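Local atomic coordinates of acyl-CoA thioesterase YbgC (Helicobacter pylori, PDB entry 2PZH), a protein that hydrolyses the thioester bond of C12 to C18 fatty acyl-CoAs and benzoyl-CoA, acts only weakly on butyryl- and octanoyl-CoA, and may take part in phospholipid metabolism. Residues A[16-21]-A[60-65]. Numbering follows the deposited sequence.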
loop_
_atom_site.group_PDB
_atom_site.type_symbol
_atom_site.label_atom_id
_atom_site.label_comp_id
_atom_site.label_asym_id
_atom_site.label_seq_id
_atom_site.Cartn_x
_atom_site.Cartn_y
_atom_site.Cartn_z
ATOM N N GLY A 16 13.463 8.477 -1.818
ATOM C CA GLY A 16 13.443 9.148 -0.522
ATOM C C GLY A 16 12.278 10.110 -0.302
ATOM O O GLY A 16 12.280 10.884 0.653
ATOM N N VAL A 17 11.300 10.090 -1.192
ATOM C CA VAL A 17 10.135 10.966 -1.039
ATOM C C VAL A 17 8.876 10.126 -1.001
ATOM O O VAL A 17 8.915 8.941 -1.259
ATOM C CB VAL A 17 10.024 11.985 -2.179
ATOM C CG1 VAL A 17 11.263 12.933 -2.161
ATOM C CG2 VAL A 17 9.865 11.272 -3.537
ATOM N N VAL A 18 7.754 10.756 -0.696
ATOM C CA VAL A 18 6.489 10.056 -0.662
ATOM C C VAL A 18 6.137 9.568 -2.075
ATOM O O VAL A 18 6.207 10.322 -3.064
ATOM C CB VAL A 18 5.382 10.973 -0.101
ATOM C CG1 VAL A 18 3.982 10.391 -0.365
ATOM C CG2 VAL A 18 5.618 11.253 1.393
ATOM N N TYR A 19 5.783 8.295 -2.162
ATOM C CA TYR A 19 5.343 7.697 -3.429
ATOM C C TYR A 19 4.072 8.413 -3.899
ATOM O O TYR A 19 3.158 8.635 -3.118
ATOM C CB TYR A 19 5.124 6.197 -3.251
ATOM C CG TYR A 19 4.613 5.503 -4.508
ATOM C CD1 TYR A 19 5.494 5.145 -5.545
ATOM C CD2 TYR A 19 3.276 5.187 -4.651
ATOM C CE1 TYR A 19 5.017 4.502 -6.684
ATOM C CE2 TYR A 19 2.801 4.559 -5.769
ATOM C CZ TYR A 19 3.672 4.216 -6.781
ATOM O OH TYR A 19 3.160 3.586 -7.886
ATOM N N HIS A 20 4.012 8.782 -5.178
ATOM C CA HIS A 20 3.010 9.748 -5.609
ATOM C C HIS A 20 1.544 9.406 -5.250
ATOM O O HIS A 20 0.788 10.292 -4.853
ATOM C CB HIS A 20 3.151 10.023 -7.117
ATOM C CG HIS A 20 2.768 8.859 -7.979
ATOM N ND1 HIS A 20 1.609 8.830 -8.722
ATOM C CD2 HIS A 20 3.369 7.663 -8.176
ATOM C CE1 HIS A 20 1.527 7.677 -9.364
ATOM N NE2 HIS A 20 2.576 6.948 -9.041
ATOM N N ALA A 21 1.126 8.149 -5.422
ATOM C CA ALA A 21 -0.254 7.753 -5.113
ATOM C C ALA A 21 -0.634 7.900 -3.648
ATOM O O ALA A 21 -1.821 7.973 -3.339
ATOM C CB ALA A 21 -0.539 6.272 -5.565
ATOM N N THR A 60 6.456 20.650 -3.857
ATOM C CA THR A 60 7.628 20.137 -3.162
ATOM C C THR A 60 7.363 18.764 -2.538
ATOM O O THR A 60 6.477 18.623 -1.712
ATOM C CB THR A 60 8.136 21.110 -2.074
ATOM O OG1 THR A 60 8.521 22.343 -2.687
ATOM C CG2 THR A 60 9.358 20.509 -1.339
ATOM N N PRO A 61 8.142 17.753 -2.928
ATOM C CA PRO A 61 7.925 16.411 -2.373
ATOM C C PRO A 61 8.152 16.328 -0.877
ATOM O O PRO A 61 9.076 16.951 -0.348
ATOM C CB PRO A 61 8.983 15.549 -3.083
ATOM C CG PRO A 61 9.975 16.503 -3.657
ATOM C CD PRO A 61 9.241 17.786 -3.910
ATOM N N ALA A 62 7.320 15.534 -0.211
ATOM C CA ALA A 62 7.449 15.297 1.214
ATOM C C ALA A 62 8.364 14.106 1.481
ATOM O O ALA A 62 8.595 13.277 0.611
ATOM C CB ALA A 62 6.080 15.073 1.843
ATOM N N SER A 63 8.861 14.014 2.702
ATOM C CA SER A 63 9.826 12.990 3.021
ATOM C C SER A 63 9.666 12.457 4.435
ATOM O O SER A 63 8.869 12.979 5.223
ATOM C CB SER A 63 11.244 13.516 2.786
ATOM O OG SER A 63 11.548 14.596 3.642
ATOM N N LEU A 64 10.428 11.408 4.738
ATOM C CA LEU A 64 10.327 10.678 6.005
ATOM C C LEU A 64 10.299 11.575 7.235
ATOM O O LEU A 64 11.152 12.443 7.392
ATOM C CB LEU A 64 11.512 9.728 6.148
ATOM C CG LEU A 64 11.492 8.802 7.356
ATOM C CD1 LEU A 64 10.403 7.765 7.130
ATOM C CD2 LEU A 64 12.869 8.143 7.592
ATOM N N GLY A 65 9.320 11.356 8.114
ATOM C CA GLY A 65 9.285 12.031 9.411
ATOM C C GLY A 65 8.557 13.359 9.419
ATOM O O GLY A 65 8.273 13.913 10.467
HETATM O O HOH W 1 12.356 10.058 3.051
#
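In this hot-dog fold thioesterase, the loop that leads from the predicted active-site Asp13 into helix 22-36, the "sausage" of the fold, is tied through Val17 and Val18 to Pro61 and Ala62, in the connection between strands 47-58 and 67-77. Pairing of two irregular loops by a single direct backbone hydrogen bond, with a water beside it, is well illustrated here. The amide of Val18 donates to Ala62 O at 3.0 Å, moderately bent (149° at the hydrogen), and the nitrogen stands tilted 33° from the carbonyl plane. The same oxygen receives a second, weaker approach from Val17 CA, a CA-H...O contact of 3.2 Å. Apolar groups meet beside this shared acceptor. Val17 turns CG1 anti to its own carbonyl carbon (chi1 -63°), and this methyl lies 3.6 Å from Pro61 CB, at the CB-CG side of the proline ring. Val18 sends CG2 to the methyl of Ala62, 3.9 Å away, while its side chain also packs on Tyr23 and Tyr26 of helix 22-36. Tyr23 reaches the second loop as well, its OH bonded to the amide of Ala62, so one residue of the helix touches both partners. Pro61 also packs against Tyr119 of the second subunit, which places the contact close to a subunit interface. Past Ala62 a water accepts from Leu64 N at 2.9 Å; it also lies 2.5 Å from Gly16 O, shorter than usual, so this leg is less certain, while Ser63 CB rests 3.5 Å from that same Gly16 O.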